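Local coordinates for protein involved in catabolism of external DNA (PDB 2OO3) that probably methylates the N6 atom of adenine 2030 in 23S ribosomal RNA, with S-adenosyl-L-methionine as the methyl donor, at residues 40-45 / 163-168; 193-198 / 238-243. All blocks are in the same frame, centred on the assembly; numbering follows the deposited sequence.

Contact 1: 40-45 / 163-168; sequences LETHSG and IFIDPS
P167 lies over one face of the H43 imidazole, its CA 3.6 Å from the ring centroid and only 6° off the normal, a CH-pi contact; the proline ring itself leans to one side of the centre, where CB meets CE1. The two side chains cross at about a right angle. H43 CG stands anti to its own carbonyl carbon (chi1 -60°), while CB rests on D166 O. Beside the ring, H43 ND1 and T42 OG1 share a 3.0 Å hydrogen bond that either could donate, which helps to hold the rotation of the ring. T42 OG1 also packs on I165, 3.3 Å from both CA and CG2. Further back the strands run parallel: F164 N donates to L40 O at 2.8 Å, almost straight, whereas the next bond, T42 N to F164 O, is weak at 3.4 Å. Where the strands part, a water takes over, accepting from H43 N and D166 N and donating to F164 O. On one face of the sheet E41 and F164 lie side by side, E41 CG at the edge of the phenyl ring; on the other, L40 CD2 touches I163 CG2, and both side chains pack on L150 of helix 146-153. D166 turns its carboxylate to K19 in a salt bridge. Two parallel strands ending in loops that carry H43, predicted to bind S-adenosyl-L-methionine, and D166, predicted to bind it and accept the proton, are consistent with the C-terminal edge where a Rossmann-like methyltransferase binds its cofactor; D166 opens a DPSY sequence matching motif IV (D/N-P-P-Y/F) of N6-adenine methyltransferases.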
ATOM      1  N   LEU A  40      -8.512   7.328   2.576  1.00  6.32           N
ATOM      2  CA  LEU A  40      -7.516   8.255   3.143  1.00  6.98           C
ATOM      3  C   LEU A  40      -6.082   7.737   2.974  1.00  7.49           C
ATOM      4  O   LEU A  40      -5.764   6.617   3.432  1.00  6.78           O
ATOM      5  CB  LEU A  40      -7.828   8.502   4.641  1.00  7.01           C
ATOM      6  CG  LEU A  40      -6.781   9.247   5.475  1.00  9.54           C
ATOM      7  CD1 LEU A  40      -6.618  10.672   4.940  1.00  7.94           C
ATOM      8  CD2 LEU A  40      -7.245   9.272   6.893  1.00 10.51           C
ATOM      9  N   GLU A  41      -5.223   8.536   2.325  1.00  6.93           N
ATOM     10  CA  GLU A  41      -3.797   8.261   2.307  1.00  8.44           C
ATOM     11  C   GLU A  41      -3.049   9.251   3.143  1.00  8.64           C
ATOM     12  O   GLU A  41      -3.191  10.460   2.960  1.00  9.98           O
ATOM     13  CB  GLU A  41      -3.216   8.275   0.894  1.00  8.97           C
ATOM     14  CG  GLU A  41      -3.513   7.049   0.074  1.00 11.45           C
ATOM     15  CD  GLU A  41      -2.872   7.143  -1.311  1.00 13.84           C
ATOM     16  OE1 GLU A  41      -3.367   6.530  -2.281  1.00 10.89           O
ATOM     17  OE2 GLU A  41      -1.866   7.866  -1.412  1.00 17.67           O
ATOM     18  N   THR A  42      -2.211   8.742   4.045  1.00  8.22           N
ATOM     19  CA  THR A  42      -1.424   9.598   4.948  1.00  7.82           C
ATOM     20  C   THR A  42      -0.129  10.112   4.264  1.00  6.87           C
ATOM     21  O   THR A  42       0.389  11.165   4.609  1.00  6.25           O
ATOM     22  CB  THR A  42      -1.043   8.799   6.246  1.00  8.26           C
ATOM     23  OG1 THR A  42      -0.533   7.516   5.858  1.00  8.37           O
ATOM     24  CG2 THR A  42      -2.265   8.528   7.154  1.00  9.48           C
ATOM     25  N   HIS A  43       0.412   9.362   3.308  1.00  7.32           N
ATOM     26  CA  HIS A  43       1.687   9.723   2.669  1.00  5.82           C
ATOM     27  C   HIS A  43       1.517   9.483   1.156  1.00  7.62           C
ATOM     28  O   HIS A  43       1.967   8.430   0.630  1.00  8.11           O
ATOM     29  CB  HIS A  43       2.846   8.829   3.152  1.00  7.03           C
ATOM     30  CG  HIS A  43       3.137   8.875   4.624  1.00  6.43           C
ATOM     31  ND1 HIS A  43       2.373   8.211   5.558  1.00  9.21           N
ATOM     32  CD2 HIS A  43       4.159   9.444   5.313  1.00  9.35           C
ATOM     33  CE1 HIS A  43       2.891   8.397   6.767  1.00  9.86           C
ATOM     34  NE2 HIS A  43       3.969   9.151   6.647  1.00 10.15           N
ATOM     35  N   SER A  44       0.874  10.407   0.442  1.00  6.27           N
ATOM     36  CA  SER A  44       0.530  10.167  -0.962  1.00  8.24           C
ATOM     37  C   SER A  44       1.662  10.282  -1.995  1.00  9.25           C
ATOM     38  O   SER A  44       1.539   9.750  -3.103  1.00 11.18           O
ATOM     39  CB  SER A  44      -0.629  11.075  -1.380  1.00  7.34           C
ATOM     40  OG  SER A  44      -1.705  10.881  -0.495  1.00  8.52           O
ATOM     41  N   GLY A  45       2.725  11.004  -1.661  1.00  9.24           N
ATOM     42  CA  GLY A  45       3.823  11.244  -2.588  1.00  9.92           C
ATOM     43  C   GLY A  45       3.385  12.059  -3.802  1.00 10.68           C
ATOM     44  O   GLY A  45       2.430  12.821  -3.736  1.00 12.55           O
ATOM     45  N   ILE A 163      -7.991   3.204   5.064  1.00  7.39           N
ATOM     46  CA  ILE A 163      -6.929   4.116   5.466  1.00  7.27           C
ATOM     47  C   ILE A 163      -5.624   3.419   5.069  1.00  6.67           C
ATOM     48  O   ILE A 163      -5.295   2.360   5.593  1.00  6.22           O
ATOM     49  CB  ILE A 163      -6.996   4.433   6.983  1.00  7.58           C
ATOM     50  CG1 ILE A 163      -8.358   5.084   7.370  1.00  9.08           C
ATOM     51  CG2 ILE A 163      -5.926   5.433   7.349  1.00  8.67           C
ATOM     52  CD1 ILE A 163      -9.407   4.080   7.936  1.00 11.32           C
ATOM     53  N   PHE A 164      -4.929   3.997   4.105  1.00  5.95           N
ATOM     54  CA  PHE A 164      -3.745   3.385   3.504  1.00  6.81           C
ATOM     55  C   PHE A 164      -2.558   4.218   3.900  1.00  6.44           C
ATOM     56  O   PHE A 164      -2.441   5.370   3.507  1.00  5.90           O
ATOM     57  CB  PHE A 164      -3.873   3.320   1.958  1.00  7.12           C
ATOM     58  CG  PHE A 164      -2.788   2.528   1.281  1.00  8.38           C
ATOM     59  CD1 PHE A 164      -2.766   1.109   1.350  1.00 11.84           C
ATOM     60  CD2 PHE A 164      -1.808   3.175   0.551  1.00  8.40           C
ATOM     61  CE1 PHE A 164      -1.744   0.376   0.704  1.00 10.92           C
ATOM     62  CE2 PHE A 164      -0.775   2.448  -0.088  1.00 11.37           C
ATOM     63  CZ  PHE A 164      -0.748   1.055  -0.015  1.00 11.77           C
ATOM     64  N   ILE A 165      -1.689   3.611   4.711  1.00  6.02           N
ATOM     65  CA  ILE A 165      -0.577   4.305   5.357  1.00  5.92           C
ATOM     66  C   ILE A 165       0.764   3.809   4.854  1.00  5.37           C
ATOM     67  O   ILE A 165       1.144   2.658   5.107  1.00  4.49           O
ATOM     68  CB  ILE A 165      -0.685   4.111   6.893  1.00  6.69           C
ATOM     69  CG1 ILE A 165      -2.063   4.613   7.366  1.00  7.34           C
ATOM     70  CG2 ILE A 165       0.431   4.872   7.594  1.00  5.72           C
ATOM     71  CD1 ILE A 165      -2.493   4.150   8.728  1.00 10.19           C
ATOM     72  N   ASP A 166       1.482   4.672   4.132  1.00  6.11           N
ATOM     73  CA  ASP A 166       2.744   4.278   3.507  1.00  6.33           C
ATOM     74  C   ASP A 166       3.913   5.168   3.951  1.00  6.35           C
ATOM     75  O   ASP A 166       4.428   5.941   3.162  1.00  6.43           O
ATOM     76  CB  ASP A 166       2.569   4.268   1.982  1.00  7.35           C
ATOM     77  CG  ASP A 166       3.772   3.708   1.238  1.00 10.25           C
ATOM     78  OD1 ASP A 166       4.619   2.979   1.851  1.00 10.28           O
ATOM     79  OD2 ASP A 166       3.859   4.019   0.023  1.00 11.89           O
ATOM     80  N   PRO A 167       4.365   5.034   5.217  1.00  6.77           N
ATOM     81  CA  PRO A 167       5.443   5.920   5.706  1.00  7.07           C
ATOM     82  C   PRO A 167       6.776   5.605   5.071  1.00  7.97           C
ATOM     83  O   PRO A 167       6.965   4.479   4.602  1.00  7.89           O
ATOM     84  CB  PRO A 167       5.509   5.623   7.224  1.00  7.04           C
ATOM     85  CG  PRO A 167       4.260   4.782   7.526  1.00  6.37           C
ATOM     86  CD  PRO A 167       3.933   4.072   6.251  1.00  5.59           C
ATOM     87  N   SER A 168       7.683   6.594   5.043  1.00  8.26           N
ATOM     88  CA  SER A 168       9.072   6.356   4.615  1.00 10.07           C
ATOM     89  C   SER A 168       9.969   5.701   5.684  1.00 10.08           C
ATOM     90  O   SER A 168      10.945   5.034   5.328  1.00  9.57           O
ATOM     91  CB  SER A 168       9.717   7.661   4.145  1.00 10.21           C
ATOM     92  OG  SER A 168      10.039   8.503   5.253  1.00 13.21           O
TER
HETATM   93  O   HOH W   1      -0.213   6.476   2.570  1.00  9.29           O

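Contact 2: 193-198 / 238-243; sequences LYCVWY and CGLWII
The fifth strand of a class I (Rossmann-like) methyltransferase sheet pairs here with the antiparallel seventh strand, joining 193-198 to 238-243, the short segments running 170° apart with axes 4.7 Å from each other. Paired N-H and C=O groups link Y194 with I243, V196 with W241 and Y198 with G239; the middle bond from V196 N to W241 O, 3.0 Å long, is close to straight. At G239 the sheet face carries no side chain, and the Y198 ring folds over the backbone there. Its CG sits between the backbone N and the carbonyl carbon (chi1 61°), and G239 CA lies 3.8 Å from the ring centroid in a CH-pi contact, with G239 C nearer the rim. The phenol continues past the strand to a hydrogen bond with E224. On the same face V196 CG1 packs on W241 CB at 3.8 Å, while the W241 indole extends off toward helix 203-216, where it meets L210 and M213. The opposite face begins with W197, whose indole edge faces C238: NE1 donates to SG over 3.5 Å, the sulfur 20° out of the ring plane, and C238 CB also packs against NE1 and CZ2. L240 CG meets the same ring at its edge, by CD1. L240 CD2 then reaches C195 SG at 3.6 Å, SG in turn touches I242 CG1, and the row ends where L193 CD2 presses on I242 CG2 at 3.5 Å, tighter than usual. K19 makes a cation-pi contact with W197. Helix 203-216 packs on Y198 and W241 through L210, strand 161-165 borders 193-198 along its other edge, and strand 220-226 flanks 238-243.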
ATOM      1  N   LEU A 193     -10.970  -0.029   7.718  1.00  8.17           N
ATOM      2  CA  LEU A 193      -9.969  -0.974   7.200  1.00  7.65           C
ATOM      3  C   LEU A 193      -8.660  -0.197   7.179  1.00  6.94           C
ATOM      4  O   LEU A 193      -8.546   0.782   6.432  1.00  7.13           O
ATOM      5  CB  LEU A 193     -10.358  -1.455   5.797  1.00  7.16           C
ATOM      6  CG  LEU A 193      -9.712  -2.778   5.325  1.00 10.79           C
ATOM      7  CD1 LEU A 193     -10.293  -3.224   3.997  1.00 12.35           C
ATOM      8  CD2 LEU A 193      -8.204  -2.681   5.227  1.00 10.37           C
ATOM      9  N   TYR A 194      -7.731  -0.563   8.060  1.00  6.11           N
ATOM     10  CA  TYR A 194      -6.417   0.084   8.160  1.00  6.41           C
ATOM     11  C   TYR A 194      -5.336  -0.801   7.503  1.00  6.42           C
ATOM     12  O   TYR A 194      -5.257  -1.994   7.780  1.00  7.48           O
ATOM     13  CB  TYR A 194      -6.056   0.338   9.640  1.00  6.17           C
ATOM     14  CG  TYR A 194      -7.037   1.283  10.337  1.00  7.02           C
ATOM     15  CD1 TYR A 194      -6.801   2.660  10.388  1.00  5.88           C
ATOM     16  CD2 TYR A 194      -8.218   0.802  10.925  1.00  9.34           C
ATOM     17  CE1 TYR A 194      -7.704   3.531  11.017  1.00  6.55           C
ATOM     18  CE2 TYR A 194      -9.139   1.694  11.568  1.00  6.11           C
ATOM     19  CZ  TYR A 194      -8.862   3.043  11.597  1.00  7.27           C
ATOM     20  OH  TYR A 194      -9.753   3.918  12.210  1.00  8.08           O
ATOM     21  N   CYS A 195      -4.537  -0.220   6.619  1.00  5.88           N
ATOM     22  CA  CYS A 195      -3.472  -0.950   5.962  1.00  6.14           C
ATOM     23  C   CYS A 195      -2.188  -0.134   6.069  1.00  6.61           C
ATOM     24  O   CYS A 195      -2.071   0.940   5.482  1.00  6.26           O
ATOM     25  CB  CYS A 195      -3.806  -1.165   4.492  1.00  5.97           C
ATOM     26  SG  CYS A 195      -2.558  -2.101   3.616  1.00  7.24           S
ATOM     27  N   VAL A 196      -1.213  -0.642   6.808  1.00  5.99           N
ATOM     28  CA  VAL A 196       0.061   0.088   6.952  1.00  4.95           C
ATOM     29  C   VAL A 196       1.212  -0.774   6.410  1.00  5.82           C
ATOM     30  O   VAL A 196       1.322  -1.963   6.749  1.00  5.70           O
ATOM     31  CB  VAL A 196       0.304   0.541   8.417  1.00  5.50           C
ATOM     32  CG1 VAL A 196       0.291  -0.642   9.378  1.00  5.44           C
ATOM     33  CG2 VAL A 196       1.614   1.375   8.570  1.00  5.14           C
ATOM     34  N   TRP A 197       2.012  -0.169   5.532  1.00  5.74           N
ATOM     35  CA  TRP A 197       3.217  -0.778   4.984  1.00  6.26           C
ATOM     36  C   TRP A 197       4.369  -0.527   5.964  1.00  6.01           C
ATOM     37  O   TRP A 197       4.476   0.578   6.549  1.00  6.71           O
ATOM     38  CB  TRP A 197       3.545  -0.139   3.610  1.00  6.30           C
ATOM     39  CG  TRP A 197       4.821  -0.695   3.012  1.00  5.83           C
ATOM     40  CD1 TRP A 197       4.969  -1.892   2.322  1.00  5.08           C
ATOM     41  CD2 TRP A 197       6.132  -0.133   3.142  1.00  4.79           C
ATOM     42  NE1 TRP A 197       6.300  -2.080   2.004  1.00  5.95           N
ATOM     43  CE2 TRP A 197       7.031  -1.013   2.486  1.00  5.48           C
ATOM     44  CE3 TRP A 197       6.637   1.017   3.776  1.00  2.63           C
ATOM     45  CZ2 TRP A 197       8.407  -0.773   2.442  1.00  6.63           C
ATOM     46  CZ3 TRP A 197       7.998   1.282   3.695  1.00  6.84           C
ATOM     47  CH2 TRP A 197       8.871   0.396   3.017  1.00  6.52           C
ATOM     48  N   TYR A 198       5.285  -1.497   6.080  1.00  6.34           N
ATOM     49  CA  TYR A 198       6.503  -1.305   6.873  1.00  5.19           C
ATOM     50  C   TYR A 198       7.675  -2.047   6.233  1.00  6.38           C
ATOM     51  O   TYR A 198       7.463  -3.073   5.554  1.00  6.27           O
ATOM     52  CB  TYR A 198       6.276  -1.794   8.309  1.00  5.95           C
ATOM     53  CG  TYR A 198       5.935  -3.265   8.420  1.00  5.08           C
ATOM     54  CD1 TYR A 198       6.934  -4.224   8.567  1.00  5.64           C
ATOM     55  CD2 TYR A 198       4.597  -3.701   8.396  1.00  6.53           C
ATOM     56  CE1 TYR A 198       6.618  -5.594   8.682  1.00  6.33           C
ATOM     57  CE2 TYR A 198       4.274  -5.032   8.517  1.00  7.10           C
ATOM     58  CZ  TYR A 198       5.284  -5.977   8.652  1.00  6.78           C
ATOM     59  OH  TYR A 198       4.937  -7.296   8.762  1.00  6.79           O
ATOM     60  N   CYS A 238       9.853  -6.615   3.374  1.00  8.55           N
ATOM     61  CA  CYS A 238       8.888  -5.624   3.844  1.00  8.58           C
ATOM     62  C   CYS A 238       7.582  -6.325   4.167  1.00  7.69           C
ATOM     63  O   CYS A 238       7.425  -7.528   3.898  1.00  7.94           O
ATOM     64  CB  CYS A 238       8.676  -4.568   2.735  1.00  7.70           C
ATOM     65  SG  CYS A 238       7.753  -5.210   1.331  1.00  9.79           S
ATOM     66  N   GLY A 239       6.632  -5.592   4.719  1.00  6.18           N
ATOM     67  CA  GLY A 239       5.350  -6.217   5.050  1.00  5.76           C
ATOM     68  C   GLY A 239       4.214  -5.247   5.070  1.00  5.69           C
ATOM     69  O   GLY A 239       4.425  -4.028   4.906  1.00  4.77           O
ATOM     70  N   LEU A 240       3.005  -5.781   5.219  1.00  5.57           N
ATOM     71  CA  LEU A 240       1.833  -4.926   5.528  1.00  6.14           C
ATOM     72  C   LEU A 240       1.023  -5.520   6.676  1.00  5.91           C
ATOM     73  O   LEU A 240       0.921  -6.738   6.818  1.00  6.01           O
ATOM     74  CB  LEU A 240       0.950  -4.648   4.287  1.00  5.71           C
ATOM     75  CG  LEU A 240       1.675  -3.952   3.114  1.00  5.93           C
ATOM     76  CD1 LEU A 240       2.057  -4.956   2.012  1.00  5.81           C
ATOM     77  CD2 LEU A 240       0.811  -2.864   2.516  1.00  7.93           C
ATOM     78  N   TRP A 241       0.508  -4.634   7.517  1.00  5.10           N
ATOM     79  CA  TRP A 241      -0.323  -4.996   8.642  1.00  4.94           C
ATOM     80  C   TRP A 241      -1.717  -4.448   8.347  1.00  5.25           C
ATOM     81  O   TRP A 241      -1.868  -3.252   8.091  1.00  4.16           O
ATOM     82  CB  TRP A 241       0.244  -4.391   9.935  1.00  5.35           C
ATOM     83  CG  TRP A 241      -0.520  -4.890  11.141  1.00  5.45           C
ATOM     84  CD1 TRP A 241      -1.774  -4.525  11.529  1.00  8.21           C
ATOM     85  CD2 TRP A 241      -0.078  -5.866  12.076  1.00  6.95           C
ATOM     86  NE1 TRP A 241      -2.146  -5.207  12.667  1.00  6.76           N
ATOM     87  CE2 TRP A 241      -1.119  -6.046  13.017  1.00  7.95           C
ATOM     88  CE3 TRP A 241       1.106  -6.616  12.212  1.00  9.01           C
ATOM     89  CZ2 TRP A 241      -1.019  -6.952  14.093  1.00  8.52           C
ATOM     90  CZ3 TRP A 241       1.208  -7.526  13.304  1.00  8.76           C
ATOM     91  CH2 TRP A 241       0.142  -7.689  14.206  1.00  7.71           C
ATOM     92  N   ILE A 242      -2.719  -5.327   8.339  1.00  5.30           N
ATOM     93  CA  ILE A 242      -4.074  -4.920   7.975  1.00  6.06           C
ATOM     94  C   ILE A 242      -5.002  -5.220   9.131  1.00  5.80           C
ATOM     95  O   ILE A 242      -5.000  -6.336   9.652  1.00  4.86           O
ATOM     96  CB  ILE A 242      -4.579  -5.613   6.648  1.00  6.25           C
ATOM     97  CG1 ILE A 242      -3.656  -5.236   5.475  1.00  7.78           C
ATOM     98  CG2 ILE A 242      -6.015  -5.172   6.334  1.00  6.20           C
ATOM     99  CD1 ILE A 242      -3.707  -6.133   4.290  1.00 12.81           C
ATOM    100  N   ILE A 243      -5.717  -4.196   9.571  1.00  7.21           N
ATOM    101  CA  ILE A 243      -6.780  -4.337  10.563  1.00  7.81           C
ATOM    102  C   ILE A 243      -8.121  -4.362   9.842  1.00  8.45           C
ATOM    103  O   ILE A 243      -8.381  -3.540   8.956  1.00  8.54           O
ATOM    104  CB  ILE A 243      -6.769  -3.177  11.555  1.00  8.03           C
ATOM    105  CG1 ILE A 243      -5.402  -3.133  12.279  1.00  9.88           C
ATOM    106  CG2 ILE A 243      -7.938  -3.300  12.586  1.00  7.80           C
ATOM    107  CD1 ILE A 243      -5.153  -1.833  13.124  1.00 10.30           C
TER

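In the fold
Both contacts belong to one eight-stranded mixed sheet, their centres about 11 Å apart, and they come in series along the chain, contact 1 closing before contact 2 opens. Strands 161-165 and 193-200 are neighbours, so the four segments form consecutive strands in the order 38-41, 161-165, 193-200, 237-243; contact 1 is a parallel pairing and contact 2 the step to antiparallel. Backbone bonds from I163 N to L193 O and from I165 N to C195 O probably knit them together. Just past the C-terminal end of strand 161-165, W197 packs against D166 and P167, so contact 2 supplies one wall beside the predicted active site.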